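PDB 4AUR: LEOA from Escherichia coli, which is a bacterial dynamin-like GTPase that probably couples nucleotide hydrolysis to work on membranes, perhaps in connection with toxin release. Local coordinates for residues I314-S317 with R318-V321; P150-E153 with S154-D157; Q3-Q6 with F7-K11; R416-G419 with G420-G424. All coordinates share one frame; numbering follows the deposited sequence.

Interaction 1: I314-S317 with R318-V321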
ATOM      1  N   ILE A 314     -18.048  -6.654 -23.741  1.00 25.18           N
ATOM      2  CA  ILE A 314     -18.287  -7.577 -24.815  1.00 24.42           C
ATOM      3  C   ILE A 314     -19.742  -8.001 -24.857  1.00 22.85           C
ATOM      4  O   ILE A 314     -20.299  -8.106 -25.893  1.00 23.12           O
ATOM      5  CB  ILE A 314     -17.337  -8.767 -24.667  1.00 24.36           C
ATOM      6  CG1 ILE A 314     -15.939  -8.289 -25.010  1.00 23.14           C
ATOM      7  CG2 ILE A 314     -17.734  -9.930 -25.571  1.00 24.71           C
ATOM      8  CD1 ILE A 314     -14.887  -9.297 -24.665  1.00 24.21           C
ATOM      9  N   LYS A 315     -20.349  -8.208 -23.713  1.00 24.03           N
ATOM     10  CA  LYS A 315     -21.740  -8.581 -23.615  1.00 24.76           C
ATOM     11  C   LYS A 315     -22.615  -7.497 -24.181  1.00 26.24           C
ATOM     12  O   LYS A 315     -23.510  -7.764 -24.990  1.00 26.56           O
ATOM     13  CB  LYS A 315     -22.100  -8.813 -22.156  1.00 26.93           C
ATOM     14  CG  LYS A 315     -23.338  -9.663 -21.954  1.00 30.09           C
ATOM     15  CD  LYS A 315     -23.927  -9.430 -20.571  1.00 31.53           C
ATOM     16  CE  LYS A 315     -25.160 -10.294 -20.338  1.00 35.10           C
ATOM     17  NZ  LYS A 315     -25.683 -10.149 -18.939  1.00 36.56           N
ATOM     18  N   GLN A 316     -22.347  -6.266 -23.759  1.00 28.08           N
ATOM     19  CA  GLN A 316     -23.161  -5.133 -24.147  1.00 30.48           C
ATOM     20  C   GLN A 316     -22.985  -4.868 -25.620  1.00 29.19           C
ATOM     21  O   GLN A 316     -23.948  -4.663 -26.337  1.00 32.40           O
ATOM     22  CB  GLN A 316     -22.788  -3.896 -23.347  1.00 34.45           C
ATOM     23  CG  GLN A 316     -23.037  -4.043 -21.850  1.00 38.49           C
ATOM     24  CD  GLN A 316     -24.500  -4.222 -21.514  1.00 42.69           C
ATOM     25  OE1 GLN A 316     -25.361  -3.528 -22.070  1.00 50.57           O
ATOM     26  NE2 GLN A 316     -24.796  -5.152 -20.599  1.00 45.68           N
ATOM     27  N   SER A 317     -21.742  -4.862 -26.055  1.00 27.09           N
ATOM     28  CA  SER A 317     -21.411  -4.880 -27.451  1.00 25.23           C
ATOM     29  C   SER A 317     -22.252  -5.889 -28.216  1.00 25.57           C
ATOM     30  O   SER A 317     -22.991  -5.527 -29.143  1.00 24.90           O
ATOM     31  CB  SER A 317     -19.941  -5.221 -27.603  1.00 24.21           C
ATOM     32  OG  SER A 317     -19.165  -4.121 -27.181  1.00 23.12           O
ATOM     33  N   ARG A 318     -22.177  -7.149 -27.824  1.00 23.23           N
ATOM     34  CA  ARG A 318     -22.912  -8.141 -28.558  1.00 23.60           C
ATOM     35  C   ARG A 318     -24.389  -7.831 -28.570  1.00 23.26           C
ATOM     36  O   ARG A 318     -25.026  -7.974 -29.585  1.00 23.95           O
ATOM     37  CB  ARG A 318     -22.667  -9.532 -28.003  1.00 24.57           C
ATOM     38  CG  ARG A 318     -21.221  -9.978 -28.133  1.00 25.04           C
ATOM     39  CD  ARG A 318     -21.103 -11.468 -28.306  1.00 26.12           C
ATOM     40  NE  ARG A 318     -20.096 -12.032 -27.410  1.00 27.73           N
ATOM     41  CZ  ARG A 318     -18.981 -12.642 -27.791  1.00 26.37           C
ATOM     42  NH1 ARG A 318     -18.651 -12.771 -29.065  1.00 26.95           N
ATOM     43  NH2 ARG A 318     -18.188 -13.124 -26.873  1.00 27.04           N
ATOM     44  N   ILE A 319     -24.936  -7.417 -27.431  1.00 24.72           N
ATOM     45  CA  ILE A 319     -26.359  -7.082 -27.322  1.00 23.53           C
ATOM     46  C   ILE A 319     -26.722  -5.948 -28.271  1.00 25.49           C
ATOM     47  O   ILE A 319     -27.800  -5.929 -28.837  1.00 25.07           O
ATOM     48  CB  ILE A 319     -26.696  -6.669 -25.891  1.00 22.94           C
ATOM     49  CG1 ILE A 319     -26.925  -7.903 -25.053  1.00 23.39           C
ATOM     50  CG2 ILE A 319     -27.928  -5.763 -25.820  1.00 22.95           C
ATOM     51  CD1 ILE A 319     -26.965  -7.607 -23.571  1.00 24.57           C
ATOM     52  N   GLU A 320     -25.814  -4.998 -28.437  1.00 27.41           N
ATOM     53  CA  GLU A 320     -26.071  -3.881 -29.297  1.00 30.50           C
ATOM     54  C   GLU A 320     -26.076  -4.279 -30.778  1.00 29.79           C
ATOM     55  O   GLU A 320     -26.981  -3.922 -31.518  1.00 31.74           O
ATOM     56  CB  GLU A 320     -25.064  -2.772 -29.050  1.00 33.50           C
ATOM     57  CG  GLU A 320     -25.598  -1.452 -29.544  1.00 39.44           C
ATOM     58  CD  GLU A 320     -24.672  -0.299 -29.275  1.00 46.39           C
ATOM     59  OE1 GLU A 320     -23.826  -0.424 -28.344  1.00 45.52           O
ATOM     60  OE2 GLU A 320     -24.819   0.724 -30.000  1.00 49.37           O
ATOM     61  N   VAL A 321     -25.074  -5.021 -31.205  1.00 27.71           N
ATOM     62  CA  VAL A 321     -25.024  -5.491 -32.560  1.00 25.82           C
ATOM     63  C   VAL A 321     -26.244  -6.326 -32.893  1.00 25.95           C
ATOM     64  O   VAL A 321     -26.812  -6.171 -33.969  1.00 25.29           O
ATOM     65  CB  VAL A 321     -23.749  -6.292 -32.785  1.00 27.06           C
ATOM     66  CG1 VAL A 321     -23.819  -7.145 -34.061  1.00 26.77           C
ATOM     67  CG2 VAL A 321     -22.572  -5.322 -32.814  1.00 28.16           C
TER
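Lys315 O receives Ile319 N in a bond of 2.8 Å, one of four successive bonds in which the carbonyls of residues 314-317 accept from the N-H groups of residues 318-321. Each joins residues four apart, as an alpha-helix requires. The first of them, Arg318 N to Ile314 O, measures 2.9 Å, and the last, Val321 N to Ser317 O, 3.0 Å.

Of the side-chain pairs, Ile314 and Arg318 make the clearest one. They lie alongside and point the same way, and the CG2 branch of Ile314 sits over one face of the guanidinium, 3.5 Å from Arg318 NH2. That branch is anti to the isoleucine backbone N, while the arginine chain bends at chi2 (-149°) and chi3 (-132°), which carries its flat end back along the helix over the methyl group. The same NH2 forms a salt bridge with Glu536, so an apolar face and an ionic partner together define where the guanidinium lies. Ser317 OG is hydrogen-bonded to Asp313 O, one turn back.

The long helix 275-343 thus presents different neighbours on different sides: Ile314 and Ser317 pack on helix 368-408, Ile314 and Arg318 on helix 530-544, and Arg318 and Val321 on helix 521-528.

Interaction 2: P150-E153 with S154-D157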
ATOM      1  N   PRO A 150      25.475  24.536  43.646  1.00 42.50           N
ATOM      2  CA  PRO A 150      25.293  23.327  42.828  1.00 41.60           C
ATOM      3  C   PRO A 150      26.393  23.065  41.801  1.00 41.43           C
ATOM      4  O   PRO A 150      26.641  23.895  40.931  1.00 42.22           O
ATOM      5  CB  PRO A 150      23.950  23.573  42.127  1.00 40.26           C
ATOM      6  CG  PRO A 150      23.688  25.028  42.271  1.00 41.14           C
ATOM      7  CD  PRO A 150      24.276  25.388  43.594  1.00 41.82           C
ATOM      8  N   LEU A 151      27.046  21.914  41.948  1.00 39.38           N
ATOM      9  CA  LEU A 151      28.022  21.385  41.006  1.00 38.08           C
ATOM     10  C   LEU A 151      29.377  21.918  41.351  1.00 37.29           C
ATOM     11  O   LEU A 151      29.650  23.075  41.132  1.00 38.32           O
ATOM     12  CB  LEU A 151      27.675  21.695  39.536  1.00 38.53           C
ATOM     13  CG  LEU A 151      28.555  20.985  38.495  1.00 36.88           C
ATOM     14  CD1 LEU A 151      28.437  19.486  38.637  1.00 36.75           C
ATOM     15  CD2 LEU A 151      28.217  21.399  37.081  1.00 36.62           C
ATOM     16  N   LYS A 152      30.231  21.053  41.876  1.00 41.52           N
ATOM     17  CA  LYS A 152      31.568  21.450  42.280  1.00 45.05           C
ATOM     18  C   LYS A 152      32.393  21.941  41.111  1.00 48.03           C
ATOM     19  O   LYS A 152      32.209  21.513  39.978  1.00 49.22           O
ATOM     20  CB  LYS A 152      32.274  20.313  43.011  1.00 46.66           C
ATOM     21  CG  LYS A 152      31.680  20.079  44.395  1.00 50.62           C
ATOM     22  CD  LYS A 152      32.410  18.985  45.166  1.00 54.07           C
ATOM     23  CE  LYS A 152      31.966  18.925  46.630  1.00 56.09           C
ATOM     24  NZ  LYS A 152      32.747  19.804  47.544  1.00 54.25           N
ATOM     25  N   GLU A 153      33.315  22.852  41.403  1.00 52.96           N
ATOM     26  CA  GLU A 153      34.029  23.592  40.367  1.00 53.50           C
ATOM     27  C   GLU A 153      34.853  22.680  39.471  1.00 49.85           C
ATOM     28  O   GLU A 153      35.062  22.982  38.304  1.00 51.38           O
ATOM     29  CB  GLU A 153      34.930  24.662  41.004  1.00 59.30           C
ATOM     30  CG  GLU A 153      34.203  25.926  41.479  1.00 62.07           C
ATOM     31  CD  GLU A 153      33.404  25.758  42.773  1.00 63.25           C
ATOM     32  OE1 GLU A 153      33.585  24.741  43.493  1.00 64.80           O
ATOM     33  OE2 GLU A 153      32.589  26.665  43.068  1.00 61.54           O
ATOM     34  N   SER A 154      35.292  21.556  40.024  1.00 48.06           N
ATOM     35  CA  SER A 154      36.204  20.624  39.348  1.00 48.46           C
ATOM     36  C   SER A 154      35.530  19.603  38.414  1.00 45.19           C
ATOM     37  O   SER A 154      36.203  18.840  37.725  1.00 43.75           O
ATOM     38  CB  SER A 154      36.990  19.862  40.428  1.00 51.82           C
ATOM     39  OG  SER A 154      36.118  19.393  41.459  1.00 48.87           O
ATOM     40  N   HIS A 155      34.206  19.598  38.385  1.00 44.29           N
ATOM     41  CA  HIS A 155      33.457  18.516  37.756  1.00 41.16           C
ATOM     42  C   HIS A 155      33.112  18.737  36.300  1.00 38.14           C
ATOM     43  O   HIS A 155      32.490  17.889  35.704  1.00 38.20           O
ATOM     44  CB  HIS A 155      32.168  18.275  38.543  1.00 42.30           C
ATOM     45  CG  HIS A 155      32.375  17.521  39.813  1.00 42.39           C
ATOM     46  ND1 HIS A 155      31.354  16.866  40.463  1.00 46.10           N
ATOM     47  CD2 HIS A 155      33.495  17.286  40.536  1.00 43.69           C
ATOM     48  CE1 HIS A 155      31.833  16.266  41.539  1.00 46.46           C
ATOM     49  NE2 HIS A 155      33.130  16.511  41.609  1.00 43.79           N
ATOM     50  N   SER A 156      33.509  19.852  35.708  1.00 38.04           N
ATOM     51  CA  SER A 156      33.142  20.103  34.324  1.00 35.47           C
ATOM     52  C   SER A 156      33.261  18.858  33.468  1.00 34.57           C
ATOM     53  O   SER A 156      32.333  18.492  32.766  1.00 34.92           O
ATOM     54  CB  SER A 156      34.021  21.182  33.728  1.00 37.03           C
ATOM     55  OG  SER A 156      33.656  22.447  34.212  1.00 39.13           O
ATOM     56  N   ASP A 157      34.406  18.198  33.516  1.00 36.26           N
ATOM     57  CA  ASP A 157      34.707  17.165  32.516  1.00 39.42           C
ATOM     58  C   ASP A 157      33.974  15.831  32.786  1.00 38.19           C
ATOM     59  O   ASP A 157      33.833  15.003  31.876  1.00 39.66           O
ATOM     60  CB  ASP A 157      36.229  16.980  32.331  1.00 40.88           C
ATOM     61  CG  ASP A 157      36.940  16.601  33.615  1.00 42.18           C
ATOM     62  OD1 ASP A 157      36.283  16.603  34.671  1.00 44.60           O
ATOM     63  OD2 ASP A 157      38.156  16.307  33.573  1.00 46.52           O
TER
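Between Lys152 and His155 the backbone folds into a type I beta-turn, with Glu153 and Ser154 at its two corners and His155 N donating to Lys152 O at 3.2 Å.

The turn brings the histidine ring back beside the residues that lead into it. Lys152 CB lies over the centre of one ring face, 4.1 Å from the centroid of the His155 imidazole and only 8° off its normal, a CH-pi contact made by the root of the lysine chain and not by its charged end. The rest of that chain leads away; Lys152 NZ is 6.8 Å from His155 NE2, too far for contact. Leu151 comes against the base of the histidine side chain: its CD1 branch lies within 3.9 Å of His155 CB, the two side chains crossing obliquely. With the leucine CG anti to the backbone N (chi1 -171°), the branched end is carried toward the histidine. Leu151 also packs on Leu202, Lys205 and Leu206 of helix 188-209, which places this side of the turn against a neighbouring helix of the same domain.

Beyond the turn, the His155 ring meets that of Phe113 with planes at about 65°, and Lys152 touches Ala61, Ser63 and Asp64 of the probable P-loop. A turn of this kind, carrying the chain from strand 140-146 into helix 156-165, belongs to the strand-to-helix connections of a P-loop GTPase domain, here beside the probable nucleotide-binding loop.

Interaction 3: Q3-Q6 with F7-K11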
ATOM      1  N   GLN A   3      10.028   1.394  42.131  1.00 55.12           N
ATOM      2  CA  GLN A   3      11.147   1.280  41.171  1.00 50.44           C
ATOM      3  C   GLN A   3      11.431  -0.126  40.670  1.00 46.41           C
ATOM      4  O   GLN A   3      11.762  -0.294  39.515  1.00 44.23           O
ATOM      5  CB  GLN A   3      12.446   1.904  41.727  1.00 51.29           C
ATOM      6  CG  GLN A   3      12.958   1.324  43.042  1.00 49.85           C
ATOM      7  CD  GLN A   3      12.524   2.117  44.251  1.00 48.25           C
ATOM      8  OE1 GLN A   3      11.348   2.414  44.427  1.00 53.50           O
ATOM      9  NE2 GLN A   3      13.473   2.471  45.085  1.00 49.80           N
ATOM     10  N   PHE A   4      11.299  -1.130  41.529  1.00 45.27           N
ATOM     11  CA  PHE A   4      11.629  -2.498  41.154  1.00 43.46           C
ATOM     12  C   PHE A   4      10.496  -3.164  40.416  1.00 44.65           C
ATOM     13  O   PHE A   4      10.735  -4.063  39.628  1.00 52.45           O
ATOM     14  CB  PHE A   4      12.005  -3.325  42.383  1.00 43.08           C
ATOM     15  CG  PHE A   4      13.171  -2.776  43.135  1.00 38.76           C
ATOM     16  CD1 PHE A   4      14.452  -3.141  42.795  1.00 37.73           C
ATOM     17  CD2 PHE A   4      12.978  -1.872  44.157  1.00 40.36           C
ATOM     18  CE1 PHE A   4      15.531  -2.621  43.468  1.00 39.96           C
ATOM     19  CE2 PHE A   4      14.053  -1.343  44.847  1.00 40.65           C
ATOM     20  CZ  PHE A   4      15.337  -1.721  44.500  1.00 40.22           C
ATOM     21  N   LYS A   5       9.265  -2.733  40.670  1.00 45.39           N
ATOM     22  CA  LYS A   5       8.115  -3.255  39.932  1.00 46.69           C
ATOM     23  C   LYS A   5       8.083  -2.662  38.523  1.00 42.78           C
ATOM     24  O   LYS A   5       7.624  -3.314  37.591  1.00 42.11           O
ATOM     25  CB  LYS A   5       6.801  -2.948  40.661  1.00 51.53           C
ATOM     26  CG  LYS A   5       5.584  -3.700  40.120  1.00 58.24           C
ATOM     27  CD  LYS A   5       4.276  -3.066  40.592  1.00 64.36           C
ATOM     28  CE  LYS A   5       3.106  -3.386  39.665  1.00 70.08           C
ATOM     29  NZ  LYS A   5       1.855  -2.642  40.018  1.00 73.99           N
ATOM     30  N   GLN A   6       8.551  -1.421  38.384  1.00 37.26           N
ATOM     31  CA  GLN A   6       8.565  -0.736  37.107  1.00 32.74           C
ATOM     32  C   GLN A   6       9.613  -1.368  36.256  1.00 31.33           C
ATOM     33  O   GLN A   6       9.423  -1.555  35.073  1.00 29.40           O
ATOM     34  CB  GLN A   6       8.893   0.733  37.281  1.00 33.05           C
ATOM     35  CG  GLN A   6       8.792   1.544  36.006  1.00 34.74           C
ATOM     36  CD  GLN A   6       7.358   1.776  35.553  1.00 37.70           C
ATOM     37  OE1 GLN A   6       6.930   1.238  34.531  1.00 39.10           O
ATOM     38  NE2 GLN A   6       6.611   2.580  36.307  1.00 38.58           N
ATOM     39  N   PHE A   7      10.734  -1.710  36.870  1.00 29.55           N
ATOM     40  CA  PHE A   7      11.799  -2.306  36.133  1.00 28.42           C
ATOM     41  C   PHE A   7      11.305  -3.654  35.684  1.00 29.69           C
ATOM     42  O   PHE A   7      11.170  -3.907  34.501  1.00 31.20           O
ATOM     43  CB  PHE A   7      13.052  -2.436  36.985  1.00 27.71           C
ATOM     44  CG  PHE A   7      14.142  -3.214  36.331  1.00 26.25           C
ATOM     45  CD1 PHE A   7      15.035  -2.590  35.502  1.00 25.60           C
ATOM     46  CD2 PHE A   7      14.258  -4.576  36.539  1.00 26.32           C
ATOM     47  CE1 PHE A   7      16.044  -3.306  34.892  1.00 26.78           C
ATOM     48  CE2 PHE A   7      15.272  -5.303  35.940  1.00 27.37           C
ATOM     49  CZ  PHE A   7      16.169  -4.669  35.111  1.00 26.73           C
ATOM     50  N   SER A   8      10.975  -4.503  36.636  1.00 32.34           N
ATOM     51  CA  SER A   8      10.548  -5.850  36.305  1.00 34.67           C
ATOM     52  C   SER A   8       9.531  -5.836  35.160  1.00 32.56           C
ATOM     53  O   SER A   8       9.597  -6.697  34.292  1.00 30.97           O
ATOM     54  CB  SER A   8       9.945  -6.508  37.528  1.00 34.78           C
ATOM     55  OG  SER A   8       8.728  -5.863  37.793  1.00 38.02           O
ATOM     56  N   ILE A   9       8.618  -4.856  35.183  1.00 31.47           N
ATOM     57  CA  ILE A   9       7.627  -4.629  34.122  1.00 33.13           C
ATOM     58  C   ILE A   9       8.254  -4.206  32.807  1.00 33.26           C
ATOM     59  O   ILE A   9       7.873  -4.704  31.742  1.00 38.02           O
ATOM     60  CB  ILE A   9       6.620  -3.507  34.482  1.00 34.46           C
ATOM     61  CG1 ILE A   9       5.603  -3.988  35.504  1.00 36.57           C
ATOM     62  CG2 ILE A   9       5.853  -3.012  33.252  1.00 35.00           C
ATOM     63  CD1 ILE A   9       4.878  -2.851  36.214  1.00 38.26           C
ATOM     64  N   GLU A  10       9.165  -3.241  32.862  1.00 32.37           N
ATOM     65  CA  GLU A  10       9.847  -2.807  31.646  1.00 30.27           C
ATOM     66  C   GLU A  10      10.720  -3.919  31.114  1.00 27.55           C
ATOM     67  O   GLU A  10      10.786  -4.091  29.912  1.00 27.47           O
ATOM     68  CB  GLU A  10      10.616  -1.503  31.841  1.00 29.77           C
ATOM     69  CG  GLU A  10       9.697  -0.297  32.008  1.00 31.73           C
ATOM     70  CD  GLU A  10       8.568  -0.206  30.965  1.00 35.55           C
ATOM     71  OE1 GLU A  10       8.812  -0.402  29.742  1.00 37.69           O
ATOM     72  OE2 GLU A  10       7.414   0.078  31.365  1.00 39.43           O
ATOM     73  N   LYS A  11      11.331  -4.711  31.985  1.00 25.20           N
ATOM     74  CA  LYS A  11      12.032  -5.906  31.529  1.00 25.62           C
ATOM     75  C   LYS A  11      11.118  -6.804  30.734  1.00 25.66           C
ATOM     76  O   LYS A  11      11.457  -7.215  29.633  1.00 26.13           O
ATOM     77  CB  LYS A  11      12.606  -6.718  32.673  1.00 25.78           C
ATOM     78  CG  LYS A  11      13.780  -7.572  32.262  1.00 25.92           C
ATOM     79  CD  LYS A  11      14.590  -8.034  33.454  1.00 26.59           C
ATOM     80  CE  LYS A  11      14.354  -9.493  33.772  1.00 27.27           C
ATOM     81  NZ  LYS A  11      14.548  -9.708  35.225  1.00 29.58           N
TER
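Lys5 O takes two hydrogen bonds, from Ser8 OG at 2.8 Å and from Ile9 N at 3.0 Å, both reaching it from the same face of the carbonyl plane. The serine bond is strongly bent at its acceptor, with a C=O...donor angle of 106°; OG lies between the backbone N and the carbonyl carbon (chi1 69°), which turns it back onto the preceding turn of helix. Phe7 N to Gln3 O, Ser8 N to Phe4 O and Glu10 N to Gln6 O continue the ordinary helical series, the last being 2.8 Å long.

Apolar contact is slighter. The aliphatic chain of Lys5 is extended beyond CG and slants across Ile9, its CE meeting Ile9 CD1 at 3.9 Å on an outward side of the helix.

The third kind is polar proximity without a bond. Gln6 and Glu10 run side by side in the same direction, amide and carboxylate planes 27° apart, and bring Gln6 OE1 within 3.4 Å of Glu10 OE2. As placed, two acceptors face each other and no hydrogen bond joins them. Each chain is bent at chi2, and the pair lies against helix 250-273, Gln6 on Thr258 and Lys262, Glu10 on Val265 and Pro266.

Phe7 also meets His139 edge-to-face, and Gln3 NE2 is hydrogen-bonded to Trp73 O. At the start of the helix, Glu2 OE2 accepts a bond from Lys5 N. A serine hydroxyl bonded to the carbonyl three residues before it is a familiar feature of alpha-helices, here in the first turns of helix 3-30.

Interaction 4: R416-G419 with G420-G424; sequences RSLG and GAFKG. With SO4 (sulfate ion), chain B.
Arg416 and Lys423 cross at about a right angle, the arginine NH1 lying 3.9 Å from Lys423 CG. The arginine guanidinium carries Phe422 O over one face and turns an edge to a sulfate ion, though the modelled approach of NH2 to that ion is too short to be trusted. A bend at chi3 (138°) brings the guanidinium back toward residues 420-424, although the CB of Arg416 points away from them. Gly424 N donates soundly to O1 of the sulfate at 3.0 Å and 168°, and Lys427 NZ is hydrogen-bonded to the ion too. Positive groups and a main-chain N-H thus gather round an anion that probably came from the crystallisation liquor.

On the inner side Leu418 CB packs against Phe422 CE1 at 3.5 Å, and both residues also touch Leu556 of helix 547-567. Gly419 O lies at the edge of the Phe422 ring, in its plane, and accepts from Phe422 N at 3.2 Å. At the backbone angles of Gly419 a CB would be jammed against the carbonyl O of Leu418, which calls for glycine. A water links Leu418 O, to which it donates, with Ala421 N, from which it accepts.

The motif is a type I beta-turn, Gly419 to Phe422 with Gly420 and Ala421 at its corners, following a short 3-10 segment in the connection between helices 368-408 and 430-447.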
ATOM      1  N   ARG A 416      10.766  -5.581  -4.754  1.00 26.53           N
ATOM      2  CA  ARG A 416      11.853  -6.391  -4.221  1.00 28.43           C
ATOM      3  C   ARG A 416      11.727  -6.616  -2.719  1.00 26.43           C
ATOM      4  O   ARG A 416      12.188  -7.634  -2.224  1.00 26.06           O
ATOM      5  CB  ARG A 416      13.217  -5.812  -4.572  1.00 30.99           C
ATOM      6  CG  ARG A 416      13.508  -5.874  -6.066  1.00 31.06           C
ATOM      7  CD  ARG A 416      14.882  -5.330  -6.392  1.00 32.32           C
ATOM      8  NE  ARG A 416      15.480  -6.202  -7.377  1.00 34.56           N
ATOM      9  CZ  ARG A 416      16.274  -7.240  -7.117  1.00 35.68           C
ATOM     10  NH1 ARG A 416      16.684  -7.572  -5.889  1.00 34.17           N
ATOM     11  NH2 ARG A 416      16.686  -7.962  -8.138  1.00 39.10           N
ATOM     12  N   SER A 417      11.061  -5.700  -2.015  1.00 25.04           N
ATOM     13  CA  SER A 417      10.843  -5.859  -0.574  1.00 24.29           C
ATOM     14  C   SER A 417       9.878  -6.955  -0.258  1.00 22.93           C
ATOM     15  O   SER A 417       9.786  -7.342   0.883  1.00 23.21           O
ATOM     16  CB  SER A 417      10.300  -4.592   0.047  1.00 23.25           C
ATOM     17  OG  SER A 417       9.480  -3.976  -0.889  1.00 26.25           O
ATOM     18  N   LEU A 418       9.148  -7.432  -1.261  1.00 21.51           N
ATOM     19  CA  LEU A 418       8.174  -8.487  -1.074  1.00 20.06           C
ATOM     20  C   LEU A 418       8.802  -9.858  -1.122  1.00 19.65           C
ATOM     21  O   LEU A 418       8.113 -10.841  -1.080  1.00 20.70           O
ATOM     22  CB  LEU A 418       7.069  -8.366  -2.119  1.00 19.39           C
ATOM     23  CG  LEU A 418       5.807  -7.572  -1.787  1.00 19.16           C
ATOM     24  CD1 LEU A 418       5.901  -6.736  -0.531  1.00 20.15           C
ATOM     25  CD2 LEU A 418       5.381  -6.692  -2.929  1.00 18.13           C
ATOM     26  N   GLY A 419      10.110  -9.938  -1.254  1.00 20.87           N
ATOM     27  CA  GLY A 419      10.801 -11.220  -1.145  1.00 21.08           C
ATOM     28  C   GLY A 419      11.030 -12.103  -2.360  1.00 21.82           C
ATOM     29  O   GLY A 419      11.383 -11.637  -3.431  1.00 21.47           O
ATOM     30  N   GLY A 420      10.845 -13.407  -2.172  1.00 23.20           N
ATOM     31  CA  GLY A 420      11.446 -14.414  -3.057  1.00 22.44           C
ATOM     32  C   GLY A 420      10.999 -14.420  -4.516  1.00 22.38           C
ATOM     33  O   GLY A 420      11.816 -14.586  -5.447  1.00 21.05           O
ATOM     34  N   ALA A 421       9.706 -14.242  -4.723  1.00 21.60           N
ATOM     35  CA  ALA A 421       9.160 -14.269  -6.077  1.00 21.66           C
ATOM     36  C   ALA A 421       9.524 -13.056  -6.930  1.00 21.03           C
ATOM     37  O   ALA A 421       9.254 -13.092  -8.113  1.00 22.50           O
ATOM     38  CB  ALA A 421       7.641 -14.431  -6.032  1.00 21.59           C
ATOM     39  N   PHE A 422      10.126 -12.017  -6.346  1.00 20.75           N
ATOM     40  CA  PHE A 422      10.432 -10.764  -7.044  1.00 21.30           C
ATOM     41  C   PHE A 422      11.913 -10.463  -7.140  1.00 23.05           C
ATOM     42  O   PHE A 422      12.322  -9.317  -7.110  1.00 22.72           O
ATOM     43  CB  PHE A 422       9.753  -9.595  -6.342  1.00 21.27           C
ATOM     44  CG  PHE A 422       8.310  -9.844  -6.057  1.00 21.36           C
ATOM     45  CD1 PHE A 422       7.924 -10.500  -4.910  1.00 20.51           C
ATOM     46  CD2 PHE A 422       7.351  -9.476  -6.961  1.00 20.81           C
ATOM     47  CE1 PHE A 422       6.605 -10.767  -4.671  1.00 20.15           C
ATOM     48  CE2 PHE A 422       6.023  -9.719  -6.703  1.00 20.84           C
ATOM     49  CZ  PHE A 422       5.648 -10.371  -5.559  1.00 19.62           C
ATOM     50  N   LYS A 423      12.700 -11.511  -7.342  1.00 26.16           N
ATOM     51  CA  LYS A 423      14.137 -11.468  -7.230  1.00 26.00           C
ATOM     52  C   LYS A 423      14.627 -12.725  -7.949  1.00 25.29           C
ATOM     53  O   LYS A 423      13.974 -13.760  -7.920  1.00 23.98           O
ATOM     54  CB  LYS A 423      14.448 -11.498  -5.753  1.00 29.54           C
ATOM     55  CG  LYS A 423      15.899 -11.321  -5.366  1.00 34.29           C
ATOM     56  CD  LYS A 423      16.171 -11.905  -3.977  1.00 37.15           C
ATOM     57  CE  LYS A 423      16.231 -13.441  -3.988  1.00 37.04           C
ATOM     58  NZ  LYS A 423      16.139 -14.016  -2.620  1.00 37.66           N
ATOM     59  N   GLY A 424      15.733 -12.635  -8.664  1.00 24.92           N
ATOM     60  CA  GLY A 424      16.255 -13.804  -9.362  1.00 24.94           C
ATOM     61  C   GLY A 424      15.747 -14.022 -10.782  1.00 24.47           C
ATOM     62  O   GLY A 424      15.093 -13.160 -11.360  1.00 24.08           O
TER
HETATM   63  S   SO4 B1572      18.313 -10.253  -9.053  1.00 24.99           S
HETATM   64  O1  SO4 B1572      17.006  -9.959  -8.479  1.00 27.19           O
HETATM   65  O2  SO4 B1572      18.860 -11.342  -8.206  1.00 24.17           O
HETATM   66  O3  SO4 B1572      19.258  -9.144  -9.234  1.00 23.19           O
HETATM   67  O4  SO4 B1572      17.934 -10.708 -10.390  1.00 29.00           O
HETATM   68  O   HOH W   1       7.787 -13.633  -2.184  1.00 40.33           O

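How the interactions relate
Interactions 1 and 3 sit within alpha-helices and share their i+4 to i backbone bonds; interactions 2 and 4 are turns, each closed by an i+3 to i backbone bond. In interaction 1 Ile314, Ser317 and Val321 are buried while Lys315, Gln316 and Ile319 are exposed; in interaction 3 Gln3, Phe4, Gln6 and Phe7 are buried and Lys5 is exposed. Interaction 2 buries Leu151 and His155 near a probable nucleotide loop, and interaction 4 Leu418 and Phe422, with Arg416 and Lys423 outside. Interactions 1 and 4 belong to the dynamin-like helical domain, but only interaction 4 touches a bound anion. Interaction 3 lies about 72 Å from interaction 1, centre to centre.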